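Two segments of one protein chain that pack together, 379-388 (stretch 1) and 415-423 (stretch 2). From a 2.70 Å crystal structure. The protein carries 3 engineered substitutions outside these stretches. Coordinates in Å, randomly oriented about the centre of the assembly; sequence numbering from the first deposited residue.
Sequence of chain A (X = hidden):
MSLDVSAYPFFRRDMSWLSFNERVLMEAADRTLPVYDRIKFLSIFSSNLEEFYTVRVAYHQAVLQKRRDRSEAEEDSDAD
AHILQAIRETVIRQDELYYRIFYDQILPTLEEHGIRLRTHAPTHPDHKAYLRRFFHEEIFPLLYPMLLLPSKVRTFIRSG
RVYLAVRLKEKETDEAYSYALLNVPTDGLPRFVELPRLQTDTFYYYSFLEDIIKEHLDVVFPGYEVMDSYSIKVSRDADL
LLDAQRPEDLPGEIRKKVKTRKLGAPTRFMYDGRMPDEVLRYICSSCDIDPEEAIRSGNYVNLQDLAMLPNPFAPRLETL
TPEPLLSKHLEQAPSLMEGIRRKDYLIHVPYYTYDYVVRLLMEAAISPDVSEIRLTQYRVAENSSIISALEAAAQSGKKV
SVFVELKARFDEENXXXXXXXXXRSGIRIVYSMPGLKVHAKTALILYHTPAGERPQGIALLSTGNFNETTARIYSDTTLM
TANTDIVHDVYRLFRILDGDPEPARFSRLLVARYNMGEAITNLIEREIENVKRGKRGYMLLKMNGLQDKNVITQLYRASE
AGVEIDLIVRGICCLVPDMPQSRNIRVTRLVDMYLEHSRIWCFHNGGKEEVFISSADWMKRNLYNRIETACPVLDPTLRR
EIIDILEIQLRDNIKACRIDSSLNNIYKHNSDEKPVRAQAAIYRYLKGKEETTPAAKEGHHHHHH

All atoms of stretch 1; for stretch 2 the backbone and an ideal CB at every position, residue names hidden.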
# COMPACT_ATOMS: atom_id res chain seq x y z
N ARG A 379 -5.41 -9.72 11.19
CA ARG A 379 -6.31 -9.05 10.25
C ARG A 379 -6.31 -9.79 8.92
O ARG A 379 -5.38 -10.53 8.62
CB ARG A 379 -5.83 -7.63 9.97
CG ARG A 379 -6.40 -6.56 10.87
CD ARG A 379 -6.20 -5.18 10.26
NE ARG A 379 -4.80 -4.90 9.96
CZ ARG A 379 -4.00 -4.13 10.70
NH1 ARG A 379 -4.47 -3.54 11.79
NH2 ARG A 379 -2.74 -3.95 10.34
N VAL A 380 -7.36 -9.56 8.13
CA VAL A 380 -7.28 -9.76 6.68
C VAL A 380 -7.42 -8.39 6.01
O VAL A 380 -8.50 -7.81 5.95
CB VAL A 380 -8.30 -10.80 6.14
CG1 VAL A 380 -9.57 -10.80 6.96
CG2 VAL A 380 -8.60 -10.54 4.65
N ALA A 381 -6.29 -7.86 5.54
CA ALA A 381 -6.27 -6.55 4.91
C ALA A 381 -5.28 -6.51 3.74
O ALA A 381 -5.56 -5.91 2.70
CB ALA A 381 -5.92 -5.48 5.91
N GLU A 382 -4.13 -7.14 3.92
CA GLU A 382 -3.09 -7.19 2.91
C GLU A 382 -3.15 -8.54 2.24
O GLU A 382 -3.57 -9.53 2.83
CB GLU A 382 -1.71 -7.03 3.54
CG GLU A 382 -1.41 -5.66 4.10
CD GLU A 382 -0.80 -4.73 3.07
OE1 GLU A 382 0.36 -4.96 2.68
OE2 GLU A 382 -1.49 -3.77 2.65
N ASN A 383 -2.73 -8.56 0.98
CA ASN A 383 -2.45 -9.77 0.26
C ASN A 383 -1.23 -10.45 0.85
O ASN A 383 -0.33 -9.76 1.29
CB ASN A 383 -2.14 -9.42 -1.19
CG ASN A 383 -3.29 -9.70 -2.10
OD1 ASN A 383 -3.70 -10.86 -2.25
ND2 ASN A 383 -3.82 -8.66 -2.73
N SER A 384 -1.22 -11.78 0.86
CA SER A 384 -0.03 -12.54 1.27
C SER A 384 0.03 -13.94 0.66
O SER A 384 -1.00 -14.52 0.31
CB SER A 384 0.05 -12.64 2.80
OG SER A 384 -1.16 -13.15 3.36
N SER A 385 1.24 -14.47 0.55
CA SER A 385 1.54 -15.87 0.23
C SER A 385 0.61 -16.86 0.90
O SER A 385 0.07 -17.76 0.26
CB SER A 385 2.95 -16.18 0.70
OG SER A 385 3.86 -15.32 0.06
N ILE A 386 0.44 -16.68 2.20
CA ILE A 386 -0.48 -17.48 2.96
C ILE A 386 -1.90 -17.39 2.40
O ILE A 386 -2.49 -18.44 2.08
CB ILE A 386 -0.38 -17.15 4.45
CG1 ILE A 386 0.90 -17.81 4.99
CG2 ILE A 386 -1.58 -17.67 5.22
CD1 ILE A 386 1.19 -17.53 6.43
N ILE A 387 -2.43 -16.17 2.21
CA ILE A 387 -3.74 -16.00 1.57
C ILE A 387 -3.78 -16.74 0.22
O ILE A 387 -4.73 -17.46 -0.10
CB ILE A 387 -4.13 -14.52 1.32
CG1 ILE A 387 -4.13 -13.68 2.62
CG2 ILE A 387 -5.48 -14.44 0.62
CD1 ILE A 387 -4.96 -14.24 3.74
N SER A 388 -2.71 -16.59 -0.56
CA SER A 388 -2.64 -17.21 -1.86
C SER A 388 -2.68 -18.73 -1.77
O SER A 388 -3.45 -19.38 -2.49
CB SER A 388 -1.39 -16.75 -2.58
OG SER A 388 -1.64 -15.49 -3.20
N UNK A 415 -9.25 -4.72 1.62
CA UNK A 415 -9.99 -5.35 2.72
C UNK A 415 -11.30 -5.96 2.22
O UNK A 415 -11.42 -7.18 2.08
CB UNK A 415 -10.27 -4.33 3.82
N UNK A 416 -12.27 -5.10 1.95
CA UNK A 416 -13.58 -5.51 1.48
C UNK A 416 -13.46 -6.32 0.18
O UNK A 416 -14.05 -7.41 0.05
CB UNK A 416 -14.47 -4.29 1.27
N UNK A 417 -12.68 -5.79 -0.77
CA UNK A 417 -12.45 -6.48 -2.03
C UNK A 417 -11.66 -7.78 -1.83
O UNK A 417 -11.95 -8.79 -2.48
CB UNK A 417 -11.71 -5.56 -3.00
N UNK A 418 -10.68 -7.74 -0.92
CA UNK A 418 -9.84 -8.90 -0.66
C UNK A 418 -10.61 -10.05 0.02
O UNK A 418 -10.42 -11.22 -0.32
CB UNK A 418 -8.65 -8.48 0.21
N UNK A 419 -11.50 -9.70 0.95
CA UNK A 419 -12.33 -10.69 1.63
C UNK A 419 -13.33 -11.32 0.68
O UNK A 419 -13.61 -12.52 0.76
CB UNK A 419 -13.06 -10.05 2.81
N UNK A 420 -13.86 -10.52 -0.23
CA UNK A 420 -14.84 -11.01 -1.17
C UNK A 420 -14.12 -11.92 -2.17
O UNK A 420 -14.68 -12.94 -2.59
CB UNK A 420 -15.56 -9.86 -1.87
N UNK A 421 -12.88 -11.59 -2.51
CA UNK A 421 -12.12 -12.41 -3.41
C UNK A 421 -11.87 -13.77 -2.78
O UNK A 421 -11.96 -14.80 -3.46
CB UNK A 421 -10.80 -11.73 -3.78
N UNK A 422 -11.59 -13.76 -1.48
CA UNK A 422 -11.32 -14.99 -0.74
C UNK A 422 -12.56 -15.85 -0.59
O UNK A 422 -12.49 -17.07 -0.79
CB UNK A 422 -10.75 -14.66 0.64
N UNK A 423 -13.69 -15.22 -0.25
CA UNK A 423 -14.97 -15.92 -0.13
C UNK A 423 -15.36 -16.55 -1.47
O UNK A 423 -15.82 -17.70 -1.52
CB UNK A 423 -16.06 -14.96 0.35

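Position 415 is the first of stretch 2, and its CA lies 4.5 Å from the CA of Ala 381. CA-to-CB runs sideways to stretch 1, with the ideal CB 4.4 Å from Val 380 O. That carbonyl invites a short polar side chain able to donate, although Ser, Thr, Asp or Asn would all be plausible. The residue is Asn 415; its chi1 is t, and ND2 comes 2.9 Å from Val 380 O.

At 416 CA-to-CB points away, and 417 is out of reach. Neither ideal CB has an atom of stretch 1 within 5.5 Å, so stretch 1 sets no preference; the residues are Leu 416 and Arg 417.

Position 418 points toward stretch 1. Its ideal CB is 4.7 Å from Ala 381 O and 4.9 Å from Val 380 CG2, and the methyl groups of Val 380 and Ile 387 offer an apolar surface further on. A medium-sized aliphatic chain, Leu, Ile or Met, would suit. Leu 418 reaches in with chi1 t and chi2 p: CD2 packs 3.8 Å from Val 380 CG2, while CD1 approaches Ile 387 CG2 at 4.3 Å.

Position 419 is turned sideways, its ideal CB 4.9 Å from Val 380 CG2. Something small, such as Ala, Ser or Thr, fits easily. In Ser 419, OG donates back to Asn 415 O at 2.9 Å, satisfying the hydroxyl within its own stretch while it rests 3.8 Å from Val 380 CG2.

Position 420 is out of reach and unconstrained by stretch 1; it is Glu 420.

Position 421 points toward stretch 1, yet its ideal CB has no atom of that stretch within 5.5 Å. A short side chain would leave the gap open, whereas a long one could reach the amide of Asn 383; Arg, Lys or Gln are candidates. Arg 421 extends with chi1 and chi2 both t, and NH1 donates to Asn 383 OD1, at the guanidinium edge, in a very short hydrogen bond of 2.4 Å.

Position 422 also points toward stretch 1, its ideal CB 5.3 Å from Ile 387 CG2, with Val 380 nearby. A long, flexible apolar chain such as Met, or Leu or Ile, would serve. Selenomethionine Met 422 bridges both: SE lies 3.6 Å from Val 380 CG2, and CE 3.8 Å from Ile 387 CD1.

Position 423 is out of reach, and Arg 423 makes no contact with stretch 1.

Stretch 2, residues 415-423: NLRLSERMR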
# COMPACT_ATOMS: atom_id res chain seq x y z
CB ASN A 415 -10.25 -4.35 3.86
CG ASN A 415 -11.09 -4.94 5.01
OD1 ASN A 415 -11.90 -4.24 5.61
ND2 ASN A 415 -10.88 -6.21 5.31
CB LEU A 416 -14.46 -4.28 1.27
CG LEU A 416 -15.94 -4.32 1.66
CD1 LEU A 416 -16.15 -4.97 3.03
CD2 LEU A 416 -16.54 -2.91 1.62
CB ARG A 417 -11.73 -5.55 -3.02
CG ARG A 417 -11.50 -6.15 -4.41
CD ARG A 417 -10.86 -5.17 -5.37
NE ARG A 417 -11.77 -4.08 -5.74
CZ ARG A 417 -12.54 -4.08 -6.82
NH1 ARG A 417 -12.53 -5.11 -7.66
NH2 ARG A 417 -13.33 -3.04 -7.07
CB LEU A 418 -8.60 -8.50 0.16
CG LEU A 418 -7.81 -9.57 0.91
CD1 LEU A 418 -7.14 -10.57 -0.01
CD2 LEU A 418 -6.78 -8.92 1.78
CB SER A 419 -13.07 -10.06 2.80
OG SER A 419 -12.16 -9.49 3.72
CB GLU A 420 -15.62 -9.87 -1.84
CG GLU A 420 -14.94 -9.17 -3.02
CD GLU A 420 -15.70 -7.94 -3.52
OE1 GLU A 420 -15.73 -7.72 -4.75
OE2 GLU A 420 -16.27 -7.20 -2.68
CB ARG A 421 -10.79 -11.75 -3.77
CG ARG A 421 -9.95 -12.59 -4.71
CD ARG A 421 -8.69 -11.87 -5.15
NE ARG A 421 -7.56 -12.21 -4.31
CZ ARG A 421 -6.86 -11.34 -3.59
NH1 ARG A 421 -5.85 -11.76 -2.86
NH2 ARG A 421 -7.17 -10.04 -3.61
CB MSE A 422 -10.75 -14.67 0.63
CG MSE A 422 -9.34 -14.13 0.59
SE MSE A 422 -8.88 -13.30 2.30
CE MSE A 422 -8.72 -14.92 3.39
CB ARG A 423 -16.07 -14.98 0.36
CG ARG A 423 -15.96 -14.60 1.84
CD ARG A 423 -17.04 -13.59 2.25
NE ARG A 423 -16.69 -12.84 3.45
CZ ARG A 423 -16.92 -13.25 4.70
NH1 ARG A 423 -16.56 -12.48 5.73
NH2 ARG A 423 -17.52 -14.41 4.93
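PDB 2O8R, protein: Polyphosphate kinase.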